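Local coordinates for cytoplasmic protein (PDB 7LPO) that probably hydrolyses the beta-glucosidic bond of steryl glucosides, as a fungal sterylglucosidase of glycoside hydrolase family 5, at residues A[101-106]-A[140-145]; A[266-271]-A[407-412]; A[432-437]-A[509-514]. All coordinates share one frame; numbering follows the deposited sequence.

In the fold
Interactions 1 and 2 lie side by side in the parallel (beta/alpha)8 barrel expected of family 5, with centres about 12 Å apart. Strands 137-143 and 263-267 are neighbours, joined by Met140 O and Asp267 N at 2.8 Å; just beyond, Gln144 NE2 reaches Asn270 O at 2.8 Å. A bound Tris molecule, probably from the crystallisation liquor, lies about 5 Å from the side chain of His143, is hydrogen-bonded to Glu271 and may mark the pocket. Interaction 2 carries the packing outward to helix 400-419, which Pro436 of interaction 3 also touches. Interaction 3 is peripheral, its centre about 15 Å from that of interaction 2 and about 23 Å from that of interaction 1.

Interaction 1: A[101-106]-A[140-145]; sequences YVFTWE and MDPHQD
Strands 101-104 and 140-143 run parallel, Tyr101 facing Met140 and Val102 facing Asp141, as adjacent staves of the family 5 (beta/alpha)8 barrel. The strand axes approach to 4.7 Å and are twisted by 34°. Three backbone bonds zip them together: Asp141 N gives to Tyr101 O at 2.8 Å, Phe103 N to Asp141 O at 3.2 Å, and His143 N to Phe103 O at 2.8 Å. Tyr101, Phe103, Met140 and Pro142 point to the face covered by helices 118-133 and 232-254. Here Phe103 CG sits between its backbone N and carbonyl carbon (chi1 69°), and the CE1 and CZ end of the ring comes nearer to strand 140-143. Pro142 CA lies over one face of that ring, toward its rim, in a CH-pi contact 4.0 Å from the centroid, while Met140 CB meets the ring edge near CE1. The bent Met140 chain runs beside Tyr101, bringing CE within 3.7 Å of Tyr101 CD1, with its sulfur oblique to the ring in a Met-aromatic contact. On the other face, turned to the barrel interior, Val102 CG1 packs on His143 CB at 3.6 Å and Val102 CG2 touches the carboxylate of Asp141. Both nitrogens of the His143 imidazole are engaged close to its plane. ND1 donates to the syn lone pair of Asp141 OD2 at 2.8 Å; NE2 donates to Asp145 OD2, also on the syn side but 31° out of that carboxylate plane. These two bonds fix the ring's rotation. Asp145 OD2 also pairs with Lys48, and Trp571 meets the imidazole at a shallow angle. One water bridges the two segments, accepting from Trp105 N and donating to His143 O.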
loop_
_atom_site.group_PDB
_atom_site.type_symbol
_atom_site.label_atom_id
_atom_site.label_comp_id
_atom_site.label_asym_id
_atom_site.label_seq_id
_atom_site.Cartn_x
_atom_site.Cartn_y
_atom_site.Cartn_z
ATOM N N TYR A 101 -6.891 5.364 -4.102
ATOM C CA TYR A 101 -7.845 4.576 -4.870
ATOM C C TYR A 101 -7.145 3.391 -5.519
ATOM O O TYR A 101 -6.250 3.571 -6.346
ATOM C CB TYR A 101 -8.542 5.430 -5.929
ATOM C CG TYR A 101 -9.641 4.651 -6.598
ATOM C CD1 TYR A 101 -9.365 3.800 -7.662
ATOM C CD2 TYR A 101 -10.951 4.715 -6.128
ATOM C CE1 TYR A 101 -10.371 3.051 -8.260
ATOM C CE2 TYR A 101 -11.963 3.972 -6.726
ATOM C CZ TYR A 101 -11.663 3.147 -7.791
ATOM O OH TYR A 101 -12.660 2.396 -8.380
ATOM N N VAL A 102 -7.595 2.191 -5.181
ATOM C CA VAL A 102 -6.937 0.952 -5.582
ATOM C C VAL A 102 -7.569 0.421 -6.865
ATOM O O VAL A 102 -8.788 0.237 -6.938
ATOM C CB VAL A 102 -7.032 -0.094 -4.458
ATOM C CG1 VAL A 102 -6.441 -1.415 -4.902
ATOM C CG2 VAL A 102 -6.352 0.404 -3.191
ATOM N N PHE A 103 -6.734 0.170 -7.876
ATOM C CA PHE A 103 -7.139 -0.542 -9.080
ATOM C C PHE A 103 -5.995 -1.456 -9.495
ATOM O O PHE A 103 -4.835 -1.234 -9.141
ATOM C CB PHE A 103 -7.521 0.411 -10.227
ATOM C CG PHE A 103 -6.367 1.174 -10.793
ATOM C CD1 PHE A 103 -5.947 2.354 -10.201
ATOM C CD2 PHE A 103 -5.695 0.714 -11.904
ATOM C CE1 PHE A 103 -4.881 3.064 -10.704
ATOM C CE2 PHE A 103 -4.626 1.421 -12.421
ATOM C CZ PHE A 103 -4.218 2.599 -11.820
ATOM N N THR A 104 -6.320 -2.505 -10.241
ATOM C CA THR A 104 -5.302 -3.449 -10.670
ATOM C C THR A 104 -5.182 -3.455 -12.184
ATOM O O THR A 104 -6.141 -3.187 -12.912
ATOM C CB THR A 104 -5.589 -4.871 -10.173
ATOM O OG1 THR A 104 -6.804 -5.351 -10.765
ATOM C CG2 THR A 104 -5.688 -4.866 -8.637
ATOM N N TRP A 105 -3.966 -3.744 -12.641
ATOM C CA TRP A 105 -3.723 -4.006 -14.053
ATOM C C TRP A 105 -4.675 -5.068 -14.590
ATOM O O TRP A 105 -5.183 -4.949 -15.714
ATOM C CB TRP A 105 -2.264 -4.426 -14.204
ATOM C CG TRP A 105 -1.763 -4.639 -15.583
ATOM C CD1 TRP A 105 -2.389 -4.345 -16.751
ATOM C CD2 TRP A 105 -0.497 -5.199 -15.927
ATOM N NE1 TRP A 105 -1.588 -4.687 -17.803
ATOM C CE2 TRP A 105 -0.423 -5.225 -17.322
ATOM C CE3 TRP A 105 0.587 -5.679 -15.182
ATOM C CZ2 TRP A 105 0.688 -5.719 -17.997
ATOM C CZ3 TRP A 105 1.683 -6.178 -15.853
ATOM C CH2 TRP A 105 1.726 -6.190 -17.248
ATOM N N GLU A 106 -4.946 -6.105 -13.790
ATOM C CA GLU A 106 -5.831 -7.168 -14.253
ATOM C C GLU A 106 -7.200 -6.614 -14.612
ATOM O O GLU A 106 -7.799 -7.024 -15.614
ATOM C CB GLU A 106 -5.978 -8.256 -13.190
ATOM C CG GLU A 106 -7.036 -9.301 -13.540
ATOM C CD GLU A 106 -7.232 -10.372 -12.470
ATOM O OE1 GLU A 106 -7.911 -11.366 -12.774
ATOM O OE2 GLU A 106 -6.714 -10.238 -11.336
ATOM N N MET A 140 -4.275 7.954 -7.216
ATOM C CA MET A 140 -4.527 6.660 -7.830
ATOM C C MET A 140 -3.389 5.692 -7.535
ATOM O O MET A 140 -2.213 6.041 -7.666
ATOM C CB MET A 140 -4.686 6.821 -9.341
ATOM C CG MET A 140 -5.665 7.893 -9.787
ATOM S SD MET A 140 -7.339 7.628 -9.155
ATOM C CE MET A 140 -7.956 6.280 -10.016
ATOM N N ASP A 141 -3.742 4.468 -7.170
ATOM C CA ASP A 141 -2.771 3.441 -6.805
ATOM C C ASP A 141 -2.876 2.281 -7.778
ATOM O O ASP A 141 -3.818 1.474 -7.679
ATOM C CB ASP A 141 -3.016 2.971 -5.373
ATOM C CG ASP A 141 -2.470 1.572 -5.100
ATOM O OD1 ASP A 141 -1.459 1.163 -5.727
ATOM O OD2 ASP A 141 -3.065 0.881 -4.243
ATOM N N PRO A 142 -1.960 2.166 -8.752
ATOM C CA PRO A 142 -1.861 0.923 -9.532
ATOM C C PRO A 142 -1.323 -0.197 -8.657
ATOM O O PRO A 142 -0.127 -0.238 -8.338
ATOM C CB PRO A 142 -0.883 1.280 -10.659
ATOM C CG PRO A 142 -0.404 2.642 -10.384
ATOM C CD PRO A 142 -0.827 3.056 -9.019
ATOM N N HIS A 143 -2.198 -1.095 -8.236
ATOM C CA HIS A 143 -1.920 -1.950 -7.097
ATOM C C HIS A 143 -1.594 -3.368 -7.536
ATOM O O HIS A 143 -2.198 -3.901 -8.472
ATOM C CB HIS A 143 -3.107 -1.973 -6.132
ATOM C CG HIS A 143 -2.777 -2.574 -4.803
ATOM N ND1 HIS A 143 -2.457 -1.810 -3.701
ATOM C CD2 HIS A 143 -2.682 -3.866 -4.409
ATOM C CE1 HIS A 143 -2.193 -2.605 -2.680
ATOM N NE2 HIS A 143 -2.314 -3.858 -3.084
ATOM N N GLN A 144 -0.646 -3.971 -6.825
ATOM C CA GLN A 144 -0.276 -5.363 -7.001
ATOM C C GLN A 144 0.305 -5.876 -5.689
ATOM O O GLN A 144 0.804 -5.112 -4.856
ATOM C CB GLN A 144 0.727 -5.540 -8.159
ATOM C CG GLN A 144 2.136 -5.041 -7.867
ATOM C CD GLN A 144 2.968 -6.024 -7.056
ATOM O OE1 GLN A 144 2.832 -7.231 -7.196
ATOM N NE2 GLN A 144 3.841 -5.501 -6.215
ATOM N N ASP A 145 0.230 -7.191 -5.520
ATOM C CA ASP A 145 0.891 -7.898 -4.437
ATOM C C ASP A 145 1.435 -9.184 -5.032
ATOM O O ASP A 145 0.687 -9.930 -5.667
ATOM C CB ASP A 145 -0.065 -8.206 -3.279
ATOM C CG ASP A 145 -0.639 -6.963 -2.655
ATOM O OD1 ASP A 145 0.094 -6.298 -1.883
ATOM O OD2 ASP A 145 -1.820 -6.651 -2.933
HETATM O O HOH W 1 -1.746 -3.668 -11.122
#

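Interaction 2: A[266-271]-A[407-412]; sequences WDSINE and LHWLAY
Trp266, near the end of barrel strand 263-267, starts a contact with Tyr412 of helix 400-419 in the (beta/alpha)8 fold: the inner strand and the loop at its C-terminal end rest against an outer helix. The Trp266 side chain crosses that of Tyr412 at about a right angle, and its CB lies 4.0 Å from Tyr412 OH; the indole NE1 is bonded elsewhere, to His420. The Asp267 carboxylate is held elsewhere too, by a salt bridge to Arg100 and a hydrogen bond with Ser450. Its carbonyl faces the helix instead, and Tyr412 OH donates a weak hydrogen bond to Asp267 O at 2.7 Å. Tyr412 CG is anti to its backbone N (chi1 174°), and the ring beyond it ends with OH at that carbonyl. Ser268 touches two aromatic rings: its CA is 3.8 Å from Tyr412 CE2, and its CB meets the in-plane edge of the Trp409 indole, 4.0 Å from CD1. Ile269 then lays CG2 against the imidazole of His408, 3.8 Å from NE2, the two side chains again crossing at about a right angle. Both nitrogens of that imidazole have partners, ND1 being hydrogen-bonded to Gln237 and NE2 to a water. This water links loop to helix: it accepts from Ile269 N at 2.8 Å, lies 2.7 Å from His408 NE2, and sits over one face of the Tyr412 ring, offset toward the rim.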
loop_
_atom_site.group_PDB
_atom_site.type_symbol
_atom_site.label_atom_id
_atom_site.label_comp_id
_atom_site.label_asym_id
_atom_site.label_seq_id
_atom_site.Cartn_x
_atom_site.Cartn_y
_atom_site.Cartn_z
ATOM N N TRP A 266 -0.829 10.562 -8.951
ATOM C CA TRP A 266 -0.742 9.132 -9.194
ATOM C C TRP A 266 0.422 8.553 -8.406
ATOM O O TRP A 266 1.527 9.108 -8.425
ATOM C CB TRP A 266 -0.575 8.836 -10.695
ATOM C CG TRP A 266 -1.751 9.285 -11.505
ATOM C CD1 TRP A 266 -2.087 10.568 -11.805
ATOM C CD2 TRP A 266 -2.746 8.456 -12.110
ATOM N NE1 TRP A 266 -3.228 10.594 -12.556
ATOM C CE2 TRP A 266 -3.656 9.310 -12.760
ATOM C CE3 TRP A 266 -2.949 7.079 -12.170
ATOM C CZ2 TRP A 266 -4.762 8.834 -13.446
ATOM C CZ3 TRP A 266 -4.047 6.603 -12.847
ATOM C CH2 TRP A 266 -4.938 7.478 -13.486
ATOM N N ASP A 267 0.156 7.457 -7.696
ATOM C CA ASP A 267 1.193 6.638 -7.090
ATOM C C ASP A 267 1.893 5.821 -8.172
ATOM O O ASP A 267 1.339 5.561 -9.245
ATOM C CB ASP A 267 0.591 5.703 -6.040
ATOM C CG ASP A 267 1.495 5.511 -4.814
ATOM O OD1 ASP A 267 2.709 5.804 -4.880
ATOM O OD2 ASP A 267 0.973 5.053 -3.774
ATOM N N SER A 268 3.130 5.423 -7.888
ATOM C CA SER A 268 3.822 4.498 -8.773
ATOM C C SER A 268 3.430 3.062 -8.417
ATOM O O SER A 268 2.683 2.811 -7.469
ATOM C CB SER A 268 5.331 4.723 -8.715
ATOM O OG SER A 268 5.836 4.590 -7.412
ATOM N N ILE A 269 3.912 2.105 -9.210
ATOM C CA ILE A 269 3.506 0.721 -9.037
ATOM C C ILE A 269 3.699 0.301 -7.594
ATOM O O ILE A 269 4.763 0.508 -7.003
ATOM C CB ILE A 269 4.297 -0.184 -9.994
ATOM C CG1 ILE A 269 3.840 -1.633 -9.836
ATOM C CG2 ILE A 269 5.780 -0.070 -9.760
ATOM C CD1 ILE A 269 4.288 -2.523 -10.989
ATOM N N ASN A 270 2.672 -0.322 -7.034
ATOM C CA ASN A 270 2.655 -0.625 -5.608
ATOM C C ASN A 270 3.676 -1.703 -5.252
ATOM O O ASN A 270 3.781 -2.722 -5.940
ATOM C CB ASN A 270 1.258 -1.081 -5.198
ATOM C CG ASN A 270 1.143 -1.324 -3.703
ATOM O OD1 ASN A 270 1.147 -0.384 -2.916
ATOM N ND2 ASN A 270 1.045 -2.589 -3.308
ATOM N N GLU A 271 4.434 -1.457 -4.169
ATOM C CA GLU A 271 5.361 -2.401 -3.538
ATOM C C GLU A 271 6.024 -3.345 -4.530
ATOM O O GLU A 271 5.885 -4.570 -4.430
ATOM C CB GLU A 271 4.618 -3.193 -2.458
ATOM C CG GLU A 271 4.088 -2.279 -1.352
ATOM C CD GLU A 271 3.585 -3.013 -0.125
ATOM O OE1 GLU A 271 3.543 -4.267 -0.145
ATOM O OE2 GLU A 271 3.227 -2.317 0.859
ATOM N N LEU A 407 14.564 3.715 -13.545
ATOM C CA LEU A 407 14.369 3.778 -14.987
ATOM C C LEU A 407 12.919 3.486 -15.355
ATOM O O LEU A 407 12.337 4.172 -16.199
ATOM C CB LEU A 407 15.311 2.793 -15.676
ATOM C CG LEU A 407 15.345 2.787 -17.202
ATOM C CD1 LEU A 407 15.547 4.168 -17.781
ATOM C CD2 LEU A 407 16.457 1.837 -17.656
ATOM N N HIS A 408 12.314 2.478 -14.723
ATOM C CA HIS A 408 10.887 2.246 -14.930
ATOM C C HIS A 408 10.076 3.469 -14.516
ATOM O O HIS A 408 9.086 3.824 -15.169
ATOM C CB HIS A 408 10.420 1.015 -14.143
ATOM C CG HIS A 408 8.939 0.980 -13.916
ATOM N ND1 HIS A 408 8.039 0.675 -14.914
ATOM C CD2 HIS A 408 8.200 1.266 -12.819
ATOM C CE1 HIS A 408 6.810 0.760 -14.436
ATOM N NE2 HIS A 408 6.881 1.105 -13.164
ATOM N N TRP A 409 10.488 4.129 -13.431
ATOM C CA TRP A 409 9.710 5.249 -12.916
ATOM C C TRP A 409 9.738 6.442 -13.860
ATOM O O TRP A 409 8.745 7.173 -13.958
ATOM C CB TRP A 409 10.215 5.671 -11.540
ATOM C CG TRP A 409 9.448 6.858 -11.023
ATOM C CD1 TRP A 409 8.277 6.834 -10.318
ATOM C CD2 TRP A 409 9.770 8.236 -11.214
ATOM N NE1 TRP A 409 7.864 8.110 -10.044
ATOM C CE2 TRP A 409 8.760 8.991 -10.589
ATOM C CE3 TRP A 409 10.815 8.907 -11.854
ATOM C CZ2 TRP A 409 8.766 10.380 -10.583
ATOM C CZ3 TRP A 409 10.815 10.290 -11.852
ATOM C CH2 TRP A 409 9.802 11.010 -11.217
ATOM N N LEU A 410 10.853 6.660 -14.563
ATOM C CA LEU A 410 10.896 7.737 -15.544
ATOM C C LEU A 410 9.857 7.514 -16.632
ATOM O O LEU A 410 9.078 8.421 -16.953
ATOM C CB LEU A 410 12.288 7.856 -16.155
ATOM C CG LEU A 410 13.427 8.132 -15.171
ATOM C CD1 LEU A 410 14.771 7.961 -15.917
ATOM C CD2 LEU A 410 13.352 9.505 -14.536
ATOM N N ALA A 411 9.828 6.299 -17.201
ATOM C CA ALA A 411 8.852 5.955 -18.234
ATOM C C ALA A 411 7.426 6.072 -17.714
ATOM O O ALA A 411 6.550 6.635 -18.383
ATOM C CB ALA A 411 9.107 4.537 -18.753
ATOM N N TYR A 412 7.165 5.519 -16.528
ATOM C CA TYR A 412 5.822 5.588 -15.958
ATOM C C TYR A 412 5.400 7.035 -15.734
ATOM O O TYR A 412 4.326 7.457 -16.175
ATOM C CB TYR A 412 5.769 4.799 -14.643
ATOM C CG TYR A 412 4.462 4.935 -13.894
ATOM C CD1 TYR A 412 3.363 4.177 -14.248
ATOM C CD2 TYR A 412 4.323 5.835 -12.834
ATOM C CE1 TYR A 412 2.162 4.291 -13.578
ATOM C CE2 TYR A 412 3.110 5.959 -12.158
ATOM C CZ TYR A 412 2.036 5.179 -12.542
ATOM O OH TYR A 412 0.825 5.266 -11.888
HETATM O O HOH W 2 5.163 2.629 -11.671
#

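Interaction 3: A[432-437]-A[509-514]; sequences LRQPPK and IDILGN
The last turn of helix 490-512 presses Ile511 into the proline-rich loop 434-437, which follows barrel strand 424-427 and leads to helix 440-443. It is loop-to-helix packing at the periphery of the fold, partly buried. A wider pi-type turn closes the helix over residues 509-512, and Gly513, with positive phi, takes the chain away. Ile511 carries most of the contact. With CG2 anti to its backbone N and CG1 anti to its carbonyl carbon (chi1 -62°), its two branches spread over different parts of the loop. The CG2 methyl meets backbone: it lies 3.3 Å from Pro436 O and 3.4 Å from Pro435 O. The CD1 methyl, at the tip of the longer branch, lies against the side chain of Gln434, 3.7 Å from CB and equally near CD, the two side chains crossing at about a right angle. Gln434 is extended beyond CG, and its amide NE2 goes on to bond Asp507 one turn earlier in the same helix. Pro435 adds its ring, with CD 4.1 Å from Ile511 CD1 and CG 4.3 Å from Leu512 CG. Leu512 also brings CD2 to 3.6 Å from Pro436 O. Lys437 lays CG and CD against Ile511 CG2; its chain bends at chi2 and chi3, and its end leads away. Pro436 CB points away from the helix, and its ring packs on Val401, Asp402 and Trp405 of helix 400-419. No hydrogen bond crosses between the two segments, and neither proline has an N-H to give. Attachment therefore rests on van der Waals contact of methyls with methylenes and backbone carbonyls, against a proline-containing backbone that is probably less flexible than most, with the Gln434-Asp507 bond as polar support beside it.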
loop_
_atom_site.group_PDB
_atom_site.type_symbol
_atom_site.label_atom_id
_atom_site.label_comp_id
_atom_site.label_asym_id
_atom_site.label_seq_id
_atom_site.Cartn_x
_atom_site.Cartn_y
_atom_site.Cartn_z
ATOM N N LEU A 432 11.049 -0.835 2.166
ATOM C CA LEU A 432 12.196 -0.826 3.065
ATOM C C LEU A 432 13.460 -0.266 2.430
ATOM O O LEU A 432 14.553 -0.455 2.974
ATOM C CB LEU A 432 12.472 -2.234 3.606
ATOM C CG LEU A 432 11.398 -2.793 4.549
ATOM C CD1 LEU A 432 11.717 -4.238 4.920
ATOM C CD2 LEU A 432 11.255 -1.929 5.802
ATOM N N ARG A 433 13.348 0.413 1.295
ATOM C CA ARG A 433 14.485 1.051 0.649
ATOM C C ARG A 433 14.281 2.562 0.645
ATOM O O ARG A 433 13.149 3.058 0.641
ATOM C CB ARG A 433 14.668 0.545 -0.799
ATOM C CG ARG A 433 14.653 -0.983 -0.979
ATOM C CD ARG A 433 15.921 -1.636 -0.438
ATOM N NE ARG A 433 16.242 -2.876 -1.146
ATOM C CZ ARG A 433 16.737 -3.973 -0.570
ATOM N NH1 ARG A 433 16.981 -4.004 0.744
ATOM N NH2 ARG A 433 16.993 -5.048 -1.310
ATOM N N GLN A 434 15.378 3.292 0.645
ATOM C CA GLN A 434 15.277 4.723 0.418
ATOM C C GLN A 434 15.013 4.984 -1.060
ATOM O O GLN A 434 15.462 4.220 -1.920
ATOM C CB GLN A 434 16.560 5.429 0.826
ATOM C CG GLN A 434 16.843 5.448 2.314
ATOM C CD GLN A 434 18.099 6.254 2.628
ATOM O OE1 GLN A 434 19.132 6.101 1.970
ATOM N NE2 GLN A 434 18.008 7.125 3.621
ATOM N N PRO A 435 14.300 6.056 -1.390
ATOM C CA PRO A 435 14.123 6.401 -2.799
ATOM C C PRO A 435 15.457 6.778 -3.414
ATOM O O PRO A 435 16.399 7.141 -2.690
ATOM C CB PRO A 435 13.157 7.598 -2.762
ATOM C CG PRO A 435 13.393 8.220 -1.439
ATOM C CD PRO A 435 13.718 7.073 -0.493
ATOM N N PRO A 436 15.589 6.686 -4.734
ATOM C CA PRO A 436 16.781 7.216 -5.396
ATOM C C PRO A 436 16.662 8.726 -5.537
ATOM O O PRO A 436 15.603 9.316 -5.324
ATOM C CB PRO A 436 16.759 6.530 -6.762
ATOM C CG PRO A 436 15.274 6.414 -7.063
ATOM C CD PRO A 436 14.548 6.321 -5.716
ATOM N N LYS A 437 17.774 9.352 -5.898
ATOM C CA LYS A 437 17.705 10.731 -6.355
ATOM C C LYS A 437 17.060 10.740 -7.735
ATOM O O LYS A 437 17.507 10.035 -8.643
ATOM C CB LYS A 437 19.092 11.360 -6.381
ATOM C CG LYS A 437 19.586 11.708 -4.975
ATOM C CD LYS A 437 20.249 10.501 -4.317
ATOM C CE LYS A 437 21.575 10.280 -4.981
ATOM N NZ LYS A 437 22.179 8.920 -4.902
ATOM N N ILE A 509 13.536 14.689 2.563
ATOM C CA ILE A 509 14.308 15.920 2.435
ATOM C C ILE A 509 15.773 15.618 2.141
ATOM O O ILE A 509 16.443 16.389 1.446
ATOM C CB ILE A 509 14.139 16.774 3.704
ATOM C CG1 ILE A 509 14.647 18.191 3.446
ATOM C CG2 ILE A 509 14.866 16.137 4.881
ATOM C CD1 ILE A 509 14.255 19.178 4.501
ATOM N N ASP A 510 16.290 14.493 2.637
ATOM C CA ASP A 510 17.670 14.121 2.340
ATOM C C ASP A 510 17.878 13.852 0.854
ATOM O O ASP A 510 18.947 14.148 0.307
ATOM C CB ASP A 510 18.061 12.868 3.121
ATOM C CG ASP A 510 18.320 13.139 4.576
ATOM O OD1 ASP A 510 18.368 14.327 4.963
ATOM O OD2 ASP A 510 18.465 12.150 5.329
ATOM N N ILE A 511 16.885 13.253 0.190
ATOM C CA ILE A 511 17.076 12.614 -1.107
ATOM C C ILE A 511 16.278 13.305 -2.206
ATOM O O ILE A 511 16.825 13.669 -3.251
ATOM C CB ILE A 511 16.728 11.115 -1.048
ATOM C CG1 ILE A 511 17.665 10.402 -0.072
ATOM C CG2 ILE A 511 16.811 10.504 -2.441
ATOM C CD1 ILE A 511 17.230 8.987 0.252
ATOM N N LEU A 512 14.972 13.453 -2.009
ATOM C CA LEU A 512 14.131 13.994 -3.070
ATOM C C LEU A 512 14.115 15.517 -3.075
ATOM O O LEU A 512 14.095 16.129 -4.147
ATOM C CB LEU A 512 12.707 13.456 -2.936
ATOM C CG LEU A 512 12.545 11.970 -3.269
ATOM C CD1 LEU A 512 11.116 11.479 -3.001
ATOM C CD2 LEU A 512 12.926 11.704 -4.726
ATOM N N GLY A 513 14.148 16.145 -1.905
ATOM C CA GLY A 513 14.131 17.584 -1.804
ATOM C C GLY A 513 13.069 18.041 -0.826
ATOM O O GLY A 513 12.613 17.281 0.036
ATOM N N ASN A 514 12.675 19.308 -0.959
ATOM C CA ASN A 514 11.679 19.894 -0.064
ATOM C C ASN A 514 10.295 19.607 -0.632
ATOM O O ASN A 514 9.684 20.405 -1.346
ATOM C CB ASN A 514 11.945 21.377 0.127
ATOM C CG ASN A 514 12.992 21.630 1.189
ATOM O OD1 ASN A 514 12.673 21.810 2.368
ATOM N ND2 ASN A 514 14.256 21.625 0.781
#